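Local structure of chromatin structure-remodeling complex subunit RSC2 (Saccharomyces cerevisiae, 4BB7) at residues 66-69 / 70-74; 131-135 / 136-140; 170-173 / 174-178. The protein serves in the ATP-dependent RSC chromatin-remodelling complex, to which it contributes this histone H3-binding BAH domain. All coordinates share one frame; numbering follows the deposited sequence.

Interaction 1 of 3, residues 66-69 / 70-74; sequences WYYR and PEQTV
The backbone N of R69 points its hydrogen at the side-chain carbonyl of Q72, and R69 N to Q72 OE1 is 2.8 Å with an N-H...O angle of 175°. The bond is almost straight, although the donor lies tilted from the carbonyl plane of the amide. Q72 reaches it with CG beside its own backbone N (chi1 -69°) and the chain extended beyond, which lays the side chain back along R69. The return bond runs from Q72 N to R69 O, 2.8 Å, but Q72 N is crowded in the model, so this bond is doubtful. A water lies 2.8 Å from Q72 OE1 and can also bond Y67 O. Further round the turn, P70 O accepts two bonds from T73, one from the backbone N and one from OG1, the latter 2.8 Å long and on a lone pair in the carbonyl plane.

Outside this polar core, R69 and E71 run side by side with guanidinium and carboxylate planes 25° apart. Their charges stay beyond a salt bridge, R69 NE to E71 OE2 being 4.5 Å; R69 NH2 instead bonds P44 O, and E71 OE2 pairs with K43. Methyl CG2 of T73 sits at the edge of the Y68 ring, 3.9 Å from Y68 CD2.

The 3-10 turn 70-72 thus closes directly on the end of strand 60-68, which lies between strands 45-54 and 87-96 in the six-stranded sheet of the BAH domain.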
loop_
_atom_site.group_PDB
_atom_site.type_symbol
_atom_site.label_atom_id
_atom_site.label_comp_id
_atom_site.label_asym_id
_atom_site.label_seq_id
_atom_site.Cartn_x
_atom_site.Cartn_y
_atom_site.Cartn_z
ATOM N N TRP A 66 -9.692 0.673 9.594
ATOM C CA TRP A 66 -11.108 0.942 9.376
ATOM C C TRP A 66 -11.992 0.375 10.476
ATOM O O TRP A 66 -11.693 -0.667 11.058
ATOM C CB TRP A 66 -11.561 0.392 8.020
ATOM C CG TRP A 66 -11.087 1.198 6.849
ATOM C CD1 TRP A 66 -10.405 2.379 6.887
ATOM C CD2 TRP A 66 -11.260 0.881 5.463
ATOM N NE1 TRP A 66 -10.143 2.818 5.610
ATOM C CE2 TRP A 66 -10.659 1.917 4.718
ATOM C CE3 TRP A 66 -11.868 -0.178 4.779
ATOM C CZ2 TRP A 66 -10.646 1.926 3.325
ATOM C CZ3 TRP A 66 -11.857 -0.166 3.395
ATOM C CH2 TRP A 66 -11.250 0.879 2.683
ATOM N N TYR A 67 -13.081 1.082 10.756
ATOM C CA TYR A 67 -14.118 0.604 11.658
ATOM C C TYR A 67 -15.462 0.726 10.950
ATOM O O TYR A 67 -15.860 1.818 10.549
ATOM C CB TYR A 67 -14.130 1.419 12.952
ATOM C CG TYR A 67 -12.970 1.130 13.877
ATOM C CD1 TYR A 67 -11.660 1.386 13.485
ATOM C CD2 TYR A 67 -13.184 0.621 15.152
ATOM C CE1 TYR A 67 -10.594 1.130 14.329
ATOM C CE2 TYR A 67 -12.124 0.365 16.006
ATOM C CZ TYR A 67 -10.834 0.620 15.587
ATOM O OH TYR A 67 -9.783 0.365 16.433
ATOM N N TYR A 68 -16.152 -0.395 10.788
ATOM C CA TYR A 68 -17.414 -0.414 10.054
ATOM C C TYR A 68 -18.581 0.103 10.887
ATOM O O TYR A 68 -18.552 0.057 12.117
ATOM C CB TYR A 68 -17.731 -1.830 9.563
ATOM C CG TYR A 68 -16.858 -2.310 8.426
ATOM C CD1 TYR A 68 -15.984 -1.445 7.779
ATOM C CD2 TYR A 68 -16.921 -3.626 7.989
ATOM C CE1 TYR A 68 -15.188 -1.882 6.732
ATOM C CE2 TYR A 68 -16.130 -4.073 6.945
ATOM C CZ TYR A 68 -15.264 -3.198 6.321
ATOM O OH TYR A 68 -14.475 -3.639 5.282
ATOM N N ARG A 69 -19.604 0.604 10.205
ATOM C CA ARG A 69 -20.874 0.899 10.847
ATOM C C ARG A 69 -21.761 -0.319 10.623
ATOM O O ARG A 69 -21.485 -1.125 9.735
ATOM C CB ARG A 69 -21.519 2.141 10.235
ATOM C CG ARG A 69 -20.617 3.361 10.162
ATOM C CD ARG A 69 -21.348 4.505 9.480
ATOM N NE ARG A 69 -20.489 5.657 9.219
ATOM C CZ ARG A 69 -20.509 6.781 9.928
ATOM N NH1 ARG A 69 -21.342 6.909 10.951
ATOM N NH2 ARG A 69 -19.697 7.778 9.612
ATOM N N PRO A 70 -22.828 -0.459 11.426
ATOM C CA PRO A 70 -23.707 -1.634 11.348
ATOM C C PRO A 70 -24.169 -1.946 9.924
ATOM O O PRO A 70 -24.064 -3.090 9.475
ATOM C CB PRO A 70 -24.902 -1.227 12.212
ATOM C CG PRO A 70 -24.332 -0.258 13.201
ATOM C CD PRO A 70 -23.273 0.500 12.454
ATOM N N GLU A 71 -24.676 -0.938 9.222
ATOM C CA GLU A 71 -25.195 -1.134 7.871
ATOM C C GLU A 71 -24.136 -1.692 6.927
ATOM O O GLU A 71 -24.452 -2.154 5.831
ATOM C CB GLU A 71 -25.742 0.178 7.308
ATOM C CG GLU A 71 -24.711 1.297 7.219
ATOM C CD GLU A 71 -24.715 2.210 8.440
ATOM O OE1 GLU A 71 -25.161 1.773 9.524
ATOM O OE2 GLU A 71 -24.274 3.375 8.308
ATOM N N GLN A 72 -22.880 -1.652 7.356
ATOM C CA GLN A 72 -21.774 -2.086 6.513
ATOM C C GLN A 72 -21.324 -3.515 6.808
ATOM O O GLN A 72 -20.377 -4.009 6.197
ATOM C CB GLN A 72 -20.593 -1.120 6.646
ATOM C CG GLN A 72 -20.846 0.255 6.040
ATOM C CD GLN A 72 -19.779 1.267 6.408
ATOM O OE1 GLN A 72 -19.190 1.209 7.491
ATOM N NE2 GLN A 72 -19.523 2.205 5.504
ATOM N N THR A 73 -22.005 -4.181 7.735
ATOM C CA THR A 73 -21.617 -5.539 8.119
ATOM C C THR A 73 -22.667 -6.591 7.768
ATOM O O THR A 73 -23.814 -6.275 7.441
ATOM C CB THR A 73 -21.318 -5.645 9.629
ATOM O OG1 THR A 73 -22.457 -5.200 10.375
ATOM C CG2 THR A 73 -20.105 -4.806 10.005
ATOM N N VAL A 74 -22.254 -7.849 7.837
ATOM C CA VAL A 74 -23.171 -8.967 7.705
ATOM C C VAL A 74 -23.488 -9.494 9.101
ATOM O O VAL A 74 -22.582 -9.853 9.858
ATOM C CB VAL A 74 -22.557 -10.092 6.855
ATOM C CG1 VAL A 74 -23.483 -11.292 6.812
ATOM C CG2 VAL A 74 -22.261 -9.586 5.449
HETATM O O HOH W 1 -17.347 3.130 8.239
#

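Interaction 2 of 3, residues 131-135 / 136-140; sequences RYNES and DKIFN
A beta hairpin with a G1 bulge joins strand 130-133 to strand 138-141, and K137 and I138 together stand opposite N133. The bulge is read from N133 O, which receives a weak bond from K137 N and another from I138 N, while K137 has a left-handed backbone conformation. Beyond it, N133 N to I138 O is 2.8 Å, and R131 and N140 form a hydrogen-bonded antiparallel pair.

The loop is tied by the side chain of N133. N133 OD1 accepts from S135 N at 2.7 Å, an Asx turn, and from D136 N at 2.9 Å; the second donor stands well above the carbonyl plane. The amide's other end, N133 ND2, donates to D136 OD2 over 2.8 Å, meeting that oxygen's anti lone pair, with amide and carboxylate planes 84° apart. CG of N133, anti to the backbone N (chi1 179°), sends the amide out over the loop. An alanine here is likely to leave S135 N and D136 N without this shared acceptor and D136 OD2 without its amide donor, freeing the loop to shift.

K137 curls back, bent at chi2 and chi4, to put K137 NZ 3.0 Å from E134 O. On the Y132 and F139 face, Y132 CD1 lies over one face of the F139 ring, 3.9 Å from F139 CZ. On the other, N140 CB sits centrally over the R131 guanidinium, 3.6 Å from R131 CZ.

Y132 OH bonds V74 N, E134 reaches Y68 and Q91, and Y132 and F139 both pack on M87, so the hairpin lies against strand 87-96 and the loop after strand 60-68.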
loop_
_atom_site.group_PDB
_atom_site.type_symbol
_atom_site.label_atom_id
_atom_site.label_comp_id
_atom_site.label_asym_id
_atom_site.label_seq_id
_atom_site.Cartn_x
_atom_site.Cartn_y
_atom_site.Cartn_z
ATOM N N ARG A 131 -15.259 -6.416 17.730
ATOM C CA ARG A 131 -14.486 -6.429 16.496
ATOM C C ARG A 131 -15.191 -7.343 15.499
ATOM O O ARG A 131 -15.934 -8.247 15.890
ATOM C CB ARG A 131 -13.044 -6.882 16.742
ATOM C CG ARG A 131 -12.901 -8.178 17.522
ATOM C CD ARG A 131 -11.429 -8.561 17.662
ATOM N NE ARG A 131 -11.225 -9.745 18.494
ATOM C CZ ARG A 131 -11.179 -10.988 18.030
ATOM N NH1 ARG A 131 -11.328 -11.221 16.730
ATOM N NH2 ARG A 131 -10.986 -12.003 18.863
ATOM N N TYR A 132 -14.962 -7.098 14.213
ATOM C CA TYR A 132 -15.708 -7.770 13.155
ATOM C C TYR A 132 -14.828 -8.671 12.289
ATOM O O TYR A 132 -13.876 -8.211 11.656
ATOM C CB TYR A 132 -16.416 -6.721 12.292
ATOM C CG TYR A 132 -17.191 -7.265 11.112
ATOM C CD1 TYR A 132 -18.304 -8.073 11.298
ATOM C CD2 TYR A 132 -16.829 -6.938 9.809
ATOM C CE1 TYR A 132 -19.024 -8.559 10.220
ATOM C CE2 TYR A 132 -17.542 -7.417 8.725
ATOM C CZ TYR A 132 -18.640 -8.230 8.937
ATOM O OH TYR A 132 -19.356 -8.710 7.864
ATOM N N ASN A 133 -15.155 -9.959 12.274
ATOM C CA ASN A 133 -14.485 -10.925 11.409
ATOM C C ASN A 133 -15.091 -10.895 10.006
ATOM O O ASN A 133 -16.220 -11.336 9.803
ATOM C CB ASN A 133 -14.610 -12.328 12.013
ATOM C CG ASN A 133 -13.954 -13.407 11.158
ATOM O OD1 ASN A 133 -13.725 -13.227 9.961
ATOM N ND2 ASN A 133 -13.664 -14.546 11.775
ATOM N N GLU A 134 -14.340 -10.373 9.042
ATOM C CA GLU A 134 -14.835 -10.239 7.672
ATOM C C GLU A 134 -14.882 -11.559 6.907
ATOM O O GLU A 134 -15.543 -11.671 5.879
ATOM C CB GLU A 134 -13.978 -9.240 6.894
ATOM C CG GLU A 134 -14.248 -7.789 7.227
ATOM C CD GLU A 134 -13.299 -6.858 6.509
ATOM O OE1 GLU A 134 -12.083 -6.927 6.781
ATOM O OE2 GLU A 134 -13.768 -6.066 5.663
ATOM N N SER A 135 -14.166 -12.557 7.401
ATOM C CA SER A 135 -14.110 -13.844 6.727
ATOM C C SER A 135 -15.295 -14.731 7.106
ATOM O O SER A 135 -15.964 -15.293 6.241
ATOM C CB SER A 135 -12.790 -14.543 7.041
ATOM O OG SER A 135 -11.691 -13.733 6.654
ATOM N N ASP A 136 -15.566 -14.839 8.402
ATOM C CA ASP A 136 -16.642 -15.699 8.881
ATOM C C ASP A 136 -17.873 -14.897 9.310
ATOM O O ASP A 136 -18.912 -15.469 9.647
ATOM C CB ASP A 136 -16.140 -16.563 10.035
ATOM C CG ASP A 136 -14.835 -17.265 9.709
ATOM O OD1 ASP A 136 -14.871 -18.294 8.997
ATOM O OD2 ASP A 136 -13.772 -16.790 10.164
ATOM N N LYS A 137 -17.745 -13.573 9.287
ATOM C CA LYS A 137 -18.818 -12.685 9.719
ATOM C C LYS A 137 -19.154 -12.918 11.191
ATOM O O LYS A 137 -20.320 -13.032 11.568
ATOM C CB LYS A 137 -20.058 -12.867 8.841
ATOM C CG LYS A 137 -19.761 -12.878 7.343
ATOM C CD LYS A 137 -18.921 -11.679 6.936
ATOM C CE LYS A 137 -18.724 -11.630 5.431
ATOM N NZ LYS A 137 -18.084 -12.869 4.908
ATOM N N ILE A 138 -18.114 -12.988 12.014
ATOM C CA ILE A 138 -18.261 -13.188 13.448
ATOM C C ILE A 138 -17.977 -11.895 14.199
ATOM O O ILE A 138 -17.029 -11.183 13.880
ATOM C CB ILE A 138 -17.274 -14.254 13.963
ATOM C CG1 ILE A 138 -17.620 -15.628 13.394
ATOM C CG2 ILE A 138 -17.275 -14.295 15.481
ATOM C CD1 ILE A 138 -19.002 -16.110 13.777
ATOM N N PHE A 139 -18.803 -11.594 15.194
ATOM C CA PHE A 139 -18.527 -10.488 16.098
ATOM C C PHE A 139 -17.892 -11.049 17.367
ATOM O O PHE A 139 -18.435 -11.960 17.980
ATOM C CB PHE A 139 -19.815 -9.741 16.459
ATOM C CG PHE A 139 -20.446 -8.991 15.310
ATOM C CD1 PHE A 139 -21.186 -9.657 14.348
ATOM C CD2 PHE A 139 -20.327 -7.612 15.216
ATOM C CE1 PHE A 139 -21.774 -8.967 13.300
ATOM C CE2 PHE A 139 -20.917 -6.916 14.171
ATOM C CZ PHE A 139 -21.640 -7.597 13.213
ATOM N N ASN A 140 -16.741 -10.505 17.755
ATOM C CA ASN A 140 -16.070 -10.917 18.985
ATOM C C ASN A 140 -15.867 -9.749 19.940
ATOM O O ASN A 140 -15.279 -8.734 19.570
ATOM C CB ASN A 140 -14.719 -11.566 18.675
ATOM C CG ASN A 140 -14.861 -12.919 18.005
ATOM O OD1 ASN A 140 -14.376 -13.126 16.893
ATOM N ND2 ASN A 140 -15.530 -13.853 18.681
#

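Interaction 3 of 3, residues 170-173 / 174-178; sequences KYPS and PIRHL
R176 folds back over the residues just before it, and its side chain runs from S173 to P172. R176 CB lies 3.6 Å from S173 O. R176 CG comes nearer, at 3.1 Å from S173 O, because it sits between the backbone N and the carbonyl carbon (chi1 51°). CD and NE still border that oxygen as the extended chain passes it, though no hydrogen bond forms from NE. At the tip, NH1 of R176 is 3.8 Å from P172 CB, and the proline ring lies on one face of the guanidinium, with P172 CG offset toward the rim.

A type I turn from S173 to R176 sets this course. Its closing bond, R176 N to S173 O, is weak at 3.4 Å. The hydroxyl of S173 adds a second tie: I175 N donates to S173 OG over 3.2 Å, with an N-H...O angle of 155°. The same OG also bonds H75 NE2, linking the turn to strand 75-76.

The chemistry implies a turn whose weak backbone closure is supplemented by the serine hydroxyl, and whose last residue turns its flat cation onto the P172 ring by van der Waals contact, without a charged partner in these two segments.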
loop_
_atom_site.group_PDB
_atom_site.type_symbol
_atom_site.label_atom_id
_atom_site.label_comp_id
_atom_site.label_asym_id
_atom_site.label_seq_id
_atom_site.Cartn_x
_atom_site.Cartn_y
_atom_site.Cartn_z
ATOM N N LYS A 170 -30.353 0.027 23.000
ATOM C CA LYS A 170 -29.896 -0.658 21.800
ATOM C C LYS A 170 -30.958 -0.457 20.727
ATOM O O LYS A 170 -32.126 -0.247 21.046
ATOM C CB LYS A 170 -29.684 -2.149 22.069
ATOM C CG LYS A 170 -28.332 -2.508 22.671
ATOM C CD LYS A 170 -27.227 -2.381 21.641
ATOM C CE LYS A 170 -26.002 -3.193 22.024
ATOM N NZ LYS A 170 -26.208 -4.650 21.832
ATOM N N TYR A 171 -30.552 -0.516 19.462
ATOM C CA TYR A 171 -31.458 -0.227 18.357
ATOM C C TYR A 171 -31.433 -1.335 17.317
ATOM O O TYR A 171 -30.395 -1.947 17.086
ATOM C CB TYR A 171 -31.104 1.119 17.716
ATOM C CG TYR A 171 -31.133 2.269 18.698
ATOM C CD1 TYR A 171 -30.109 2.447 19.623
ATOM C CD2 TYR A 171 -32.187 3.168 18.709
ATOM C CE1 TYR A 171 -30.136 3.494 20.531
ATOM C CE2 TYR A 171 -32.223 4.219 19.610
ATOM C CZ TYR A 171 -31.198 4.377 20.517
ATOM O OH TYR A 171 -31.238 5.422 21.411
ATOM N N PRO A 172 -32.586 -1.597 16.687
ATOM C CA PRO A 172 -32.700 -2.640 15.666
ATOM C C PRO A 172 -31.885 -2.290 14.425
ATOM O O PRO A 172 -31.680 -1.109 14.127
ATOM C CB PRO A 172 -34.192 -2.636 15.333
ATOM C CG PRO A 172 -34.638 -1.246 15.647
ATOM C CD PRO A 172 -33.846 -0.854 16.860
ATOM N N SER A 173 -31.434 -3.317 13.713
ATOM C CA SER A 173 -30.576 -3.146 12.549
ATOM C C SER A 173 -31.153 -2.162 11.544
ATOM O O SER A 173 -32.347 -2.199 11.247
ATOM C CB SER A 173 -30.341 -4.490 11.861
ATOM O OG SER A 173 -29.604 -4.318 10.664
ATOM N N PRO A 174 -30.294 -1.283 11.008
ATOM C CA PRO A 174 -30.689 -0.308 9.990
ATOM C C PRO A 174 -30.926 -0.967 8.629
ATOM O O PRO A 174 -31.526 -0.345 7.757
ATOM C CB PRO A 174 -29.480 0.627 9.923
ATOM C CG PRO A 174 -28.333 -0.228 10.312
ATOM C CD PRO A 174 -28.866 -1.179 11.350
ATOM N N ILE A 175 -30.470 -2.206 8.454
ATOM C CA ILE A 175 -30.670 -2.917 7.190
ATOM C C ILE A 175 -31.555 -4.149 7.349
ATOM O O ILE A 175 -31.548 -5.046 6.508
ATOM C CB ILE A 175 -29.330 -3.329 6.523
ATOM C CG1 ILE A 175 -28.497 -4.207 7.460
ATOM C CG2 ILE A 175 -28.539 -2.095 6.088
ATOM C CD1 ILE A 175 -27.180 -4.656 6.858
ATOM N N ARG A 176 -32.322 -4.190 8.430
ATOM C CA ARG A 176 -33.256 -5.287 8.640
ATOM C C ARG A 176 -34.181 -5.416 7.434
ATOM O O ARG A 176 -34.639 -6.512 7.108
ATOM C CB ARG A 176 -34.073 -5.058 9.914
ATOM C CG ARG A 176 -34.718 -3.686 9.975
ATOM C CD ARG A 176 -35.571 -3.515 11.217
ATOM N NE ARG A 176 -35.937 -2.116 11.416
ATOM C CZ ARG A 176 -36.776 -1.687 12.352
ATOM N NH1 ARG A 176 -37.349 -2.551 13.179
ATOM N NH2 ARG A 176 -37.050 -0.391 12.455
ATOM N N HIS A 177 -34.437 -4.291 6.768
ATOM C CA HIS A 177 -35.359 -4.262 5.636
ATOM C C HIS A 177 -34.822 -5.005 4.421
ATOM O O HIS A 177 -35.511 -5.125 3.409
ATOM C CB HIS A 177 -35.707 -2.821 5.254
ATOM C CG HIS A 177 -34.594 -2.084 4.575
ATOM N ND1 HIS A 177 -33.370 -1.870 5.170
ATOM C CD2 HIS A 177 -34.524 -1.503 3.355
ATOM C CE1 HIS A 177 -32.593 -1.192 4.344
ATOM N NE2 HIS A 177 -33.270 -0.956 3.235
ATOM N N LEU A 178 -33.598 -5.512 4.522
ATOM C CA LEU A 178 -32.981 -6.224 3.410
ATOM C C LEU A 178 -33.072 -7.737 3.563
ATOM O O LEU A 178 -32.424 -8.479 2.825
ATOM C CB LEU A 178 -31.518 -5.814 3.254
ATOM C CG LEU A 178 -31.260 -4.325 3.044
ATOM C CD1 LEU A 178 -29.768 -4.044 3.071
ATOM C CD2 LEU A 178 -31.890 -3.853 1.741
#

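Interactions 1 and 2 both belong to the BAH domain and touch, tied by two tyrosine hydroxyl bonds and by packing of T73 on Y132. Interaction 1, about 7 Å from the centre of the chain to its own centre, is partly buried; there the side chains of Q72 and T73 bond the backbone of the turn, one as acceptor and one as donor. Interaction 2 is a surface hairpin with an exposed loop tip (S135, D136), while Y132 is buried. Interaction 3, at the end of strand 166-172 in the other mixed sheet, relies on a turn with a weak closing bond, a serine hydroxyl bond and proline packing; it meets interaction 1 through apolar I175 and P174, but does not touch interaction 2.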